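Local coordinates for protein neurotoxin (Clostridium botulinum, PDB 1ZB7) that acts in the host cytosol as a zinc endopeptidase that cleaves synaptobrevins, cutting VAMP2 at an Ala-Ala bond, at residues Pro24-Gly29 with Asn132-Ser137; Ile20-Phe25 with Arg42-Pro47; Gly31-Ala36 with Ser137-Ile142; Thr77-Asp82 with Asp86-Thr91. One frame throughout, in Å; residues are numbered along the deposited sequence.

How the contacts relate
Contacts 1, 2 and 3 gather round strand 19-23 of the large mixed sheet and the loop after it. Contact 2 joins strands 19-23 and 43-46 across 34-38; in contact 3, centred about 7 Å away, Y33, just ahead of strand 34-38, reaches past 19-23 to 137-142. The backbone pairs I20-A36 and E23-N139 tie the two together. Contact 1 lies about 10 Å from contact 3, centre to centre, and shares S137 with it. Contact 4 packs on strand 43-46, its F88 touching I45 and P47 of contact 2 with centres about 15 Å apart; the centre of contact 1 is about 26 Å from that of contact 4. None of these segments includes the HExxH zinc motif, carried by helix 224-239.

Contact 1. Residues Pro24-Gly29 with Asn132-Ser137; sequences PFNDPG and NVANVS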
# COMPACT_ATOMS: atom_id res chain seq x y z
N PRO A 24 8.23 -21.06 28.73
CA PRO A 24 8.76 -20.69 27.40
C PRO A 24 9.42 -19.31 27.20
O PRO A 24 9.80 -18.99 26.11
CB PRO A 24 7.52 -20.73 26.52
CG PRO A 24 6.36 -20.47 27.47
CD PRO A 24 6.80 -20.74 28.86
N PHE A 25 9.48 -18.51 28.24
CA PHE A 25 10.04 -17.15 28.16
C PHE A 25 11.18 -17.29 29.09
O PHE A 25 11.01 -17.79 30.20
CB PHE A 25 9.01 -16.11 28.65
CG PHE A 25 7.68 -16.23 27.98
CD1 PHE A 25 7.57 -16.09 26.58
CD2 PHE A 25 6.51 -16.53 28.71
CE1 PHE A 25 6.37 -16.23 25.94
CE2 PHE A 25 5.26 -16.65 28.06
CZ PHE A 25 5.20 -16.52 26.67
N ASN A 26 12.38 -16.95 28.69
CA ASN A 26 13.53 -17.31 29.56
C ASN A 26 13.61 -16.50 30.92
O ASN A 26 12.80 -15.62 31.21
CB ASN A 26 14.80 -17.39 28.72
CG ASN A 26 14.57 -18.20 27.42
OD1 ASN A 26 13.99 -17.68 26.45
ND2 ASN A 26 14.95 -19.49 27.42
N ASP A 27 14.51 -16.87 31.80
CA ASP A 27 14.10 -16.85 33.22
C ASP A 27 14.44 -15.61 34.10
O ASP A 27 15.61 -15.17 34.20
CB ASP A 27 14.42 -18.19 33.97
CG ASP A 27 15.54 -19.05 33.31
OD1 ASP A 27 15.50 -19.33 32.06
OD2 ASP A 27 16.42 -19.50 34.09
N PRO A 28 13.39 -15.07 34.76
CA PRO A 28 13.60 -14.35 36.04
C PRO A 28 14.07 -15.31 37.17
O PRO A 28 13.77 -15.06 38.35
CB PRO A 28 12.21 -13.76 36.37
CG PRO A 28 11.23 -14.58 35.58
CD PRO A 28 11.96 -15.07 34.35
N GLY A 29 14.84 -16.34 36.82
CA GLY A 29 14.92 -17.57 37.65
C GLY A 29 13.51 -18.18 37.77
O GLY A 29 12.92 -18.60 36.76
N ASN A 132 21.82 -24.77 24.80
CA ASN A 132 21.34 -24.12 25.97
C ASN A 132 21.22 -22.64 25.76
O ASN A 132 21.73 -21.86 26.58
CB ASN A 132 22.33 -24.34 27.10
CG ASN A 132 23.73 -23.79 26.74
OD1 ASN A 132 24.66 -24.52 26.19
ND2 ASN A 132 23.89 -22.47 27.02
N VAL A 133 20.66 -22.23 24.62
CA VAL A 133 20.50 -20.83 24.31
C VAL A 133 19.04 -20.54 23.97
O VAL A 133 18.32 -21.44 23.53
CB VAL A 133 21.42 -20.38 23.17
CG1 VAL A 133 22.87 -20.47 23.61
CG2 VAL A 133 21.14 -21.13 21.88
N ALA A 134 18.67 -19.26 24.10
CA ALA A 134 17.27 -18.85 24.17
C ALA A 134 16.56 -19.03 22.84
O ALA A 134 15.36 -19.30 22.84
CB ALA A 134 17.15 -17.40 24.66
N ASN A 135 17.30 -18.98 21.73
CA ASN A 135 16.68 -19.29 20.43
C ASN A 135 16.43 -20.79 20.18
O ASN A 135 15.83 -21.16 19.15
CB ASN A 135 17.46 -18.68 19.22
CG ASN A 135 18.91 -19.06 19.17
OD1 ASN A 135 19.68 -18.76 20.10
ND2 ASN A 135 19.34 -19.63 18.02
N VAL A 136 16.95 -21.64 21.06
CA VAL A 136 16.87 -23.06 20.86
C VAL A 136 15.95 -23.82 21.88
O VAL A 136 15.12 -24.64 21.47
CB VAL A 136 18.30 -23.73 20.81
CG1 VAL A 136 18.16 -25.25 20.83
CG2 VAL A 136 19.08 -23.34 19.52
N SER A 137 16.18 -23.54 23.17
CA SER A 137 15.69 -24.28 24.34
C SER A 137 14.86 -23.43 25.34
O SER A 137 15.15 -22.26 25.60
CB SER A 137 16.83 -24.92 25.16
OG SER A 137 17.53 -25.97 24.42
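N26 is the residue through which the loop P24-G29 reaches the turn N132-S137, and its flat amide serves both the polar and the apolar side of the contact.

The polar link runs from ND2 of N26 to the backbone O of S137, a weak hydrogen bond of 3.3 Å with an N-H...O angle of 145°. CG of N26 stands anti to its own carbonyl carbon (chi1 -47°), which carries the amide out of the loop and across to the turn. The other end of the amide, OD1, makes a weak hydrogen bond to NH2 of R190. R190 is a second tie between the segments: it also donates to P24 O and to A134 O, and pairs through its backbone with N135.

Van der Waals contact is confined mainly to A134. Its methyl CB, directed toward the loop, lies 3.6 Å from OD1 of N26 and 3.9 Å from CG.

Within N132-S137, backbone bonds set the positions of these partners. V133 to V136 form a type I beta turn, closed by V136 N on V133 O at 2.8 Å; S137 N adds a second bond to V133 O at 3.0 Å. The turn brings CB of A134 and O of S137 to the same amide. OG of S137 is occupied separately, by A131 O, while the side-chain amide of N135 bonds to N121 and G120.

The arrangement joins two surface loops of this M27 zinc protease beside the ends of strands 19-23 and 137-142, neighbours in the mixed sheet: the loop connecting strands 19-23 and 34-38, and the turn leading into strand 137-142.

Contact 2. Residues Ile20-Phe25 with Arg42-Pro47; sequences IMMEPF and RIWIVP
W44 receives I20 and M22 over one face of its indole, joining the outer strands of a three-stranded antiparallel meander, 19-23, 34-38 and 43-46. CD1 of I20 sits above the six-membered ring, 4.0 Å from its centroid, in a CH-pi contact, and CG1 comes within 3.5 Å of CZ3. The M22 methyl, CE, takes the five-membered ring in the same manner, 4.1 Å from the centroid. The sulfur of M22 rests against V46, two residues on from W44, so one thioether spans both partners.

Strand 34-38, lying between, holds these groups at their distance. It bonds to strand 19-23 through I20 with A36 and M22 with Y34, and A36 touches both M22 and V46. Because of this intervening strand the axes of 20-23 and 43-46 approach no closer than 10.0 Å, a gap closed by long side chains; the two short segments are turned 89° against each other.

CG1 of I20 and CG of M22 both stand between the backbone N and the carbonyl carbon (chi1 69° and 66°). CG1 itself touches W44, whereas M22 reaches the indole by CE. Further bends at chi2 and chi3 of M22 put SD 3.9 Å from CG2 of V46.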
# COMPACT_ATOMS: atom_id res chain seq x y z
N ILE A 20 2.91 -31.56 29.28
CA ILE A 20 3.94 -31.09 30.18
C ILE A 20 3.63 -29.70 30.74
O ILE A 20 2.69 -28.98 30.26
CB ILE A 20 5.39 -31.03 29.42
CG1 ILE A 20 5.38 -29.91 28.36
CG2 ILE A 20 5.80 -32.33 28.76
CD1 ILE A 20 6.86 -29.54 27.80
N MET A 21 4.42 -29.35 31.76
CA MET A 21 4.60 -28.01 32.30
C MET A 21 5.84 -27.39 31.70
O MET A 21 6.90 -27.98 31.69
CB MET A 21 4.70 -28.04 33.82
CG MET A 21 3.41 -28.56 34.52
SD MET A 21 1.85 -27.76 34.02
CE MET A 21 1.92 -26.20 34.91
N MET A 22 5.69 -26.21 31.14
CA MET A 22 6.76 -25.58 30.44
C MET A 22 6.82 -24.09 30.71
O MET A 22 5.84 -23.45 30.97
CB MET A 22 6.68 -25.84 28.90
CG MET A 22 5.51 -25.22 28.23
SD MET A 22 5.73 -24.65 26.57
CE MET A 22 5.98 -26.20 25.65
N GLU A 23 8.03 -23.56 30.65
CA GLU A 23 8.30 -22.18 30.90
C GLU A 23 8.99 -21.65 29.64
O GLU A 23 10.14 -21.87 29.44
CB GLU A 23 9.14 -22.12 32.16
CG GLU A 23 9.08 -20.87 32.90
CD GLU A 23 10.14 -19.95 32.43
OE1 GLU A 23 11.28 -20.11 32.98
OE2 GLU A 23 9.82 -19.14 31.50
N PRO A 24 8.23 -21.06 28.73
CA PRO A 24 8.76 -20.69 27.40
C PRO A 24 9.42 -19.31 27.20
O PRO A 24 9.80 -18.99 26.11
CB PRO A 24 7.52 -20.73 26.52
CG PRO A 24 6.36 -20.47 27.47
CD PRO A 24 6.80 -20.74 28.86
N PHE A 25 9.48 -18.51 28.24
CA PHE A 25 10.04 -17.15 28.16
C PHE A 25 11.18 -17.29 29.09
O PHE A 25 11.01 -17.79 30.20
CB PHE A 25 9.01 -16.11 28.65
CG PHE A 25 7.68 -16.23 27.98
CD1 PHE A 25 7.57 -16.09 26.58
CD2 PHE A 25 6.51 -16.53 28.71
CE1 PHE A 25 6.37 -16.23 25.94
CE2 PHE A 25 5.26 -16.65 28.06
CZ PHE A 25 5.20 -16.52 26.67
N ARG A 42 7.55 -31.36 17.67
CA ARG A 42 8.15 -30.08 17.78
C ARG A 42 7.18 -28.87 17.81
O ARG A 42 7.62 -27.77 17.89
CB ARG A 42 9.24 -29.97 16.70
CG ARG A 42 10.33 -31.03 17.04
CD ARG A 42 11.62 -30.63 16.53
NE ARG A 42 12.70 -30.85 17.50
CZ ARG A 42 13.51 -29.92 18.05
NH1 ARG A 42 13.45 -28.53 17.87
NH2 ARG A 42 14.44 -30.42 18.83
N ILE A 43 5.88 -29.16 17.86
CA ILE A 43 4.79 -28.16 17.84
C ILE A 43 3.83 -28.35 19.05
O ILE A 43 3.15 -29.39 19.18
CB ILE A 43 3.99 -28.25 16.52
CG1 ILE A 43 4.92 -28.16 15.31
CG2 ILE A 43 2.94 -27.20 16.50
CD1 ILE A 43 4.16 -28.18 13.93
N TRP A 44 3.77 -27.34 19.88
CA TRP A 44 3.11 -27.34 21.14
C TRP A 44 1.96 -26.30 21.12
O TRP A 44 2.12 -25.22 20.58
CB TRP A 44 4.10 -26.98 22.25
CG TRP A 44 5.14 -28.04 22.42
CD1 TRP A 44 6.37 -28.22 21.67
CD2 TRP A 44 5.14 -29.10 23.37
NE1 TRP A 44 7.02 -29.25 22.14
CE2 TRP A 44 6.34 -29.83 23.17
CE3 TRP A 44 4.26 -29.49 24.37
CZ2 TRP A 44 6.66 -30.96 23.90
CZ3 TRP A 44 4.54 -30.64 25.08
CH2 TRP A 44 5.75 -31.35 24.88
N ILE A 45 0.80 -26.69 21.68
CA ILE A 45 -0.29 -25.78 22.03
C ILE A 45 -0.31 -25.51 23.55
O ILE A 45 -0.33 -26.38 24.36
CB ILE A 45 -1.65 -26.32 21.63
CG1 ILE A 45 -1.64 -26.84 20.19
CG2 ILE A 45 -2.73 -25.28 21.84
CD1 ILE A 45 -1.18 -25.84 19.14
N VAL A 46 -0.30 -24.25 23.88
CA VAL A 46 -0.42 -23.73 25.22
C VAL A 46 -1.72 -22.89 25.27
O VAL A 46 -1.75 -21.75 24.83
CB VAL A 46 0.76 -22.89 25.66
CG1 VAL A 46 0.68 -22.56 27.12
CG2 VAL A 46 2.10 -23.64 25.43
N PRO A 47 -2.80 -23.48 25.73
CA PRO A 47 -4.13 -22.80 25.76
C PRO A 47 -4.27 -21.81 26.91
O PRO A 47 -5.04 -22.02 27.79
CB PRO A 47 -5.14 -23.95 25.87
CG PRO A 47 -4.39 -25.14 25.85
CD PRO A 47 -2.96 -24.86 26.19

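Contact 3. Residues Gly31-Ala36 with Ser137-Ile142; sequences GTYYKA and SINKKI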
# COMPACT_ATOMS: atom_id res chain seq x y z
N GLY A 31 10.23 -18.42 37.04
CA GLY A 31 9.18 -17.92 36.18
C GLY A 31 7.92 -18.78 36.24
O GLY A 31 7.81 -19.70 37.04
N THR A 32 6.96 -18.47 35.37
CA THR A 32 5.64 -19.10 35.35
C THR A 32 5.58 -20.30 34.38
O THR A 32 5.92 -20.19 33.23
CB THR A 32 4.59 -18.04 35.01
OG1 THR A 32 4.65 -17.02 36.01
CG2 THR A 32 3.15 -18.61 34.96
N TYR A 33 5.14 -21.45 34.88
CA TYR A 33 4.96 -22.65 34.07
C TYR A 33 3.52 -22.92 33.68
O TYR A 33 2.62 -22.80 34.48
CB TYR A 33 5.48 -23.89 34.82
CG TYR A 33 6.98 -24.01 34.85
CD1 TYR A 33 7.65 -24.85 33.97
CD2 TYR A 33 7.73 -23.25 35.74
CE1 TYR A 33 8.97 -24.99 33.99
CE2 TYR A 33 9.10 -23.37 35.77
CZ TYR A 33 9.72 -24.23 34.88
OH TYR A 33 11.08 -24.37 34.86
N TYR A 34 3.34 -23.41 32.46
CA TYR A 34 2.07 -23.63 31.83
C TYR A 34 1.93 -25.03 31.29
O TYR A 34 2.90 -25.64 30.86
CB TYR A 34 1.94 -22.70 30.60
CG TYR A 34 2.15 -21.24 30.87
CD1 TYR A 34 1.15 -20.45 31.47
CD2 TYR A 34 3.33 -20.62 30.49
CE1 TYR A 34 1.36 -19.13 31.70
CE2 TYR A 34 3.55 -19.28 30.72
CZ TYR A 34 2.56 -18.54 31.32
OH TYR A 34 2.78 -17.19 31.52
N LYS A 35 0.69 -25.49 31.21
CA LYS A 35 0.33 -26.83 30.75
C LYS A 35 0.30 -26.78 29.23
O LYS A 35 -0.32 -25.94 28.67
CB LYS A 35 -0.94 -27.34 31.41
CG LYS A 35 -1.41 -28.70 30.88
CD LYS A 35 -2.51 -29.34 31.71
CE LYS A 35 -2.71 -30.76 31.35
NZ LYS A 35 -3.78 -31.39 32.06
N ALA A 36 1.13 -27.61 28.57
CA ALA A 36 1.29 -27.61 27.12
C ALA A 36 1.12 -29.02 26.50
O ALA A 36 1.28 -30.00 27.16
CB ALA A 36 2.72 -26.89 26.69
N SER A 137 16.18 -23.54 23.17
CA SER A 137 15.69 -24.28 24.34
C SER A 137 14.86 -23.43 25.34
O SER A 137 15.15 -22.26 25.60
CB SER A 137 16.83 -24.92 25.16
OG SER A 137 17.53 -25.97 24.42
N ILE A 138 13.81 -24.07 25.86
CA ILE A 138 13.00 -23.62 27.00
C ILE A 138 13.13 -24.60 28.15
O ILE A 138 13.72 -25.67 28.03
CB ILE A 138 11.48 -23.48 26.60
CG1 ILE A 138 10.85 -24.81 26.12
CG2 ILE A 138 11.39 -22.49 25.47
CD1 ILE A 138 9.28 -24.73 26.03
N ASN A 139 12.58 -24.22 29.29
CA ASN A 139 12.54 -25.08 30.48
C ASN A 139 11.27 -25.92 30.46
O ASN A 139 10.16 -25.42 30.25
CB ASN A 139 12.46 -24.28 31.74
CG ASN A 139 13.71 -23.47 32.06
OD1 ASN A 139 14.82 -23.93 31.95
ND2 ASN A 139 13.48 -22.24 32.55
N LYS A 140 11.45 -27.19 30.74
CA LYS A 140 10.41 -28.16 30.98
C LYS A 140 10.57 -28.69 32.42
O LYS A 140 11.67 -28.95 32.92
CB LYS A 140 10.60 -29.29 29.96
CG LYS A 140 10.09 -30.71 30.35
CD LYS A 140 10.42 -31.73 29.19
CE LYS A 140 9.55 -32.97 29.30
NZ LYS A 140 10.21 -34.16 28.61
N LYS A 141 9.45 -28.92 33.08
CA LYS A 141 9.48 -29.40 34.44
C LYS A 141 8.94 -30.81 34.44
O LYS A 141 7.76 -31.00 34.10
CB LYS A 141 8.60 -28.51 35.29
CG LYS A 141 8.94 -28.47 36.69
CD LYS A 141 7.89 -27.72 37.48
CE LYS A 141 8.27 -26.29 37.81
NZ LYS A 141 7.37 -25.85 38.91
N ILE A 142 9.77 -31.76 34.86
CA ILE A 142 9.41 -33.17 35.00
C ILE A 142 8.69 -33.32 36.33
O ILE A 142 9.30 -33.13 37.35
CB ILE A 142 10.68 -34.12 35.01
CG1 ILE A 142 11.60 -33.91 33.80
CG2 ILE A 142 10.28 -35.56 35.09
CD1 ILE A 142 10.95 -34.27 32.44
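Y33 meets strand 137-142 with both the face of its ring and its hydroxyl, just before its own strand begins. Its CG is anti to the carbonyl carbon (chi1 -75°), a torsion that directs the ring across to the other segment. The end of K141 passes over the ring: CE stands above the centre, 3.7 Å from the centroid, in a close CH-pi contact. NZ hangs a little to the side, over the same face, at 4.5 Å from the centroid, which makes a cation-pi pair. A bend in the lysine chain at chi3 (-100°) folds CE and NZ back over the ring, while CB of K141 touches the rim at CE1, 3.8 Å away. The backbone O of N139 approaches the same CE1 obliquely, at 3.9 Å.

At the far end of the tyrosine, OH rests on CB of N139 at 3.4 Å, a packing contact. Ring and amide planes are 27° apart although the two side chains cross at about a right angle. The amide is held by E23, its ND2 donating to OE1.

E23 also touches the Y33 ring, and it marks what lies between the segments. Strand 19-23 is flanked in the mixed sheet by 34-38 and 137-142, both antiparallel to it, so Y33 reaches across an intervening strand. I151 of the edge strand 150-155 packs on Y33, N139 and K141 together, extending the patch toward the end of the sheet. Strand 34-38 starts directly after Y33, at Y34.

Contact 4. Residues Thr77-Asp82 with Asp86-Thr91; sequences TYLKTD and DKFLKT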
# COMPACT_ATOMS: atom_id res chain seq x y z
N THR A 77 -11.84 -12.28 29.59
CA THR A 77 -12.45 -13.48 30.07
C THR A 77 -12.15 -14.64 29.15
O THR A 77 -12.41 -15.78 29.49
CB THR A 77 -13.95 -13.16 30.09
OG1 THR A 77 -14.37 -13.15 31.43
CG2 THR A 77 -14.84 -14.06 29.18
N TYR A 78 -11.56 -14.36 27.98
CA TYR A 78 -11.22 -15.42 27.05
C TYR A 78 -10.15 -16.29 27.70
O TYR A 78 -9.23 -15.78 28.34
CB TYR A 78 -10.78 -14.84 25.71
CG TYR A 78 -10.54 -15.82 24.61
CD1 TYR A 78 -11.54 -16.61 24.16
CD2 TYR A 78 -9.27 -15.90 23.96
CE1 TYR A 78 -11.36 -17.49 23.14
CE2 TYR A 78 -9.07 -16.77 22.92
CZ TYR A 78 -10.09 -17.60 22.51
OH TYR A 78 -9.94 -18.49 21.43
N LEU A 79 -10.26 -17.59 27.51
CA LEU A 79 -9.34 -18.59 28.08
C LEU A 79 -9.10 -18.64 29.58
O LEU A 79 -7.99 -18.95 30.00
CB LEU A 79 -7.96 -18.53 27.39
CG LEU A 79 -7.95 -18.70 25.91
CD1 LEU A 79 -6.58 -18.85 25.41
CD2 LEU A 79 -8.76 -19.91 25.51
N LYS A 80 -10.07 -18.30 30.39
CA LYS A 80 -9.95 -18.38 31.84
C LYS A 80 -10.41 -19.67 32.45
O LYS A 80 -9.89 -20.04 33.47
CB LYS A 80 -10.77 -17.29 32.54
CG LYS A 80 -10.32 -15.93 32.17
CD LYS A 80 -8.79 -15.73 32.25
CE LYS A 80 -8.28 -15.03 30.98
NZ LYS A 80 -7.38 -13.96 31.36
N THR A 81 -11.46 -20.28 31.91
CA THR A 81 -11.89 -21.56 32.44
C THR A 81 -11.27 -22.70 31.67
O THR A 81 -10.99 -22.58 30.51
CB THR A 81 -13.37 -21.73 32.43
OG1 THR A 81 -13.80 -22.07 31.10
CG2 THR A 81 -14.05 -20.51 32.89
N ASP A 82 -11.06 -23.80 32.38
CA ASP A 82 -10.70 -25.07 31.80
C ASP A 82 -11.55 -25.57 30.63
O ASP A 82 -10.98 -26.14 29.66
CB ASP A 82 -10.73 -26.11 32.90
CG ASP A 82 -9.51 -26.02 33.82
OD1 ASP A 82 -8.70 -25.05 33.71
OD2 ASP A 82 -9.31 -26.95 34.62
N ASP A 86 -9.97 -26.18 26.83
CA ASP A 86 -10.28 -27.38 26.11
C ASP A 86 -10.84 -27.11 24.73
O ASP A 86 -10.43 -27.72 23.76
CB ASP A 86 -11.24 -28.29 26.96
CG ASP A 86 -11.47 -29.66 26.34
OD1 ASP A 86 -10.52 -30.44 26.12
OD2 ASP A 86 -12.60 -29.96 26.03
N LYS A 87 -11.73 -26.15 24.64
CA LYS A 87 -12.28 -25.71 23.34
C LYS A 87 -11.24 -25.09 22.38
O LYS A 87 -11.24 -25.38 21.12
CB LYS A 87 -13.46 -24.75 23.55
CG LYS A 87 -14.16 -24.38 22.25
CD LYS A 87 -15.52 -23.62 22.39
CE LYS A 87 -16.06 -23.30 20.96
NZ LYS A 87 -17.46 -22.94 20.83
N PHE A 88 -10.38 -24.22 22.95
CA PHE A 88 -9.22 -23.66 22.22
C PHE A 88 -8.27 -24.77 21.65
O PHE A 88 -7.94 -24.76 20.48
CB PHE A 88 -8.45 -22.76 23.14
CG PHE A 88 -7.23 -22.12 22.50
CD1 PHE A 88 -7.31 -20.84 21.92
CD2 PHE A 88 -6.01 -22.72 22.57
CE1 PHE A 88 -6.14 -20.25 21.46
CE2 PHE A 88 -4.88 -22.12 22.05
CZ PHE A 88 -4.98 -20.90 21.46
N LEU A 89 -7.87 -25.70 22.52
CA LEU A 89 -7.08 -26.86 22.18
C LEU A 89 -7.65 -27.76 21.03
O LEU A 89 -6.94 -28.06 20.04
CB LEU A 89 -6.88 -27.66 23.42
CG LEU A 89 -6.05 -28.96 23.45
CD1 LEU A 89 -4.65 -28.74 22.85
CD2 LEU A 89 -5.96 -29.39 24.92
N LYS A 90 -8.91 -28.12 21.17
CA LYS A 90 -9.65 -28.85 20.19
C LYS A 90 -9.81 -28.10 18.88
O LYS A 90 -9.69 -28.68 17.79
CB LYS A 90 -10.99 -29.36 20.80
CG LYS A 90 -10.75 -30.65 21.64
CD LYS A 90 -11.75 -30.89 22.67
CE LYS A 90 -11.46 -32.22 23.47
NZ LYS A 90 -12.37 -32.31 24.70
N THR A 91 -10.05 -26.80 18.98
CA THR A 91 -10.15 -25.97 17.77
C THR A 91 -8.77 -25.91 17.06
O THR A 91 -8.71 -26.04 15.87
CB THR A 91 -10.63 -24.53 18.10
OG1 THR A 91 -11.89 -24.58 18.76
CG2 THR A 91 -10.74 -23.70 16.88
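The side chains of Y78 and L79 meet F88 from two directions, at the point where a loop turns into helix 82-99. Y78 and L79 are the central residues of a type II beta turn from T77 to K80, and T81 is the N-cap of the helix, its OG1 accepting from E84 N.

Y78 crosses F88 at about a right angle. Its hydroxyl oxygen comes in at the edge of the phenylalanine ring, in the ring plane, 3.6 Å from CD1; the same hydroxyl shares a weak hydrogen bond with OG of S198. L79 approaches over a face instead: CD1 is offset toward the rim of F88, while CD2 lies 3.7 Å from CB of F88. CG of L79 also covers a face of the Y78 ring, so the leucine touches a face of each ring. F88 CG is anti to its backbone N (chi1 -180°), swinging the ring off the helix toward the turn. F88 also packs on P47, I45 and P197.

The backbone joins the segments once, by the first-turn helical bond from D86 N to D82 O at 3.0 Å. One turn on, D86 and K90 form a salt bridge, with NZ at 2.7 Å on the syn lone pair of OD2; OD1 of D86 also accepts from Y10 N. K87 O is gripped twice, by T91 N at 2.8 Å and T91 OG1 at 2.6 Å, from opposite faces of its carbonyl plane.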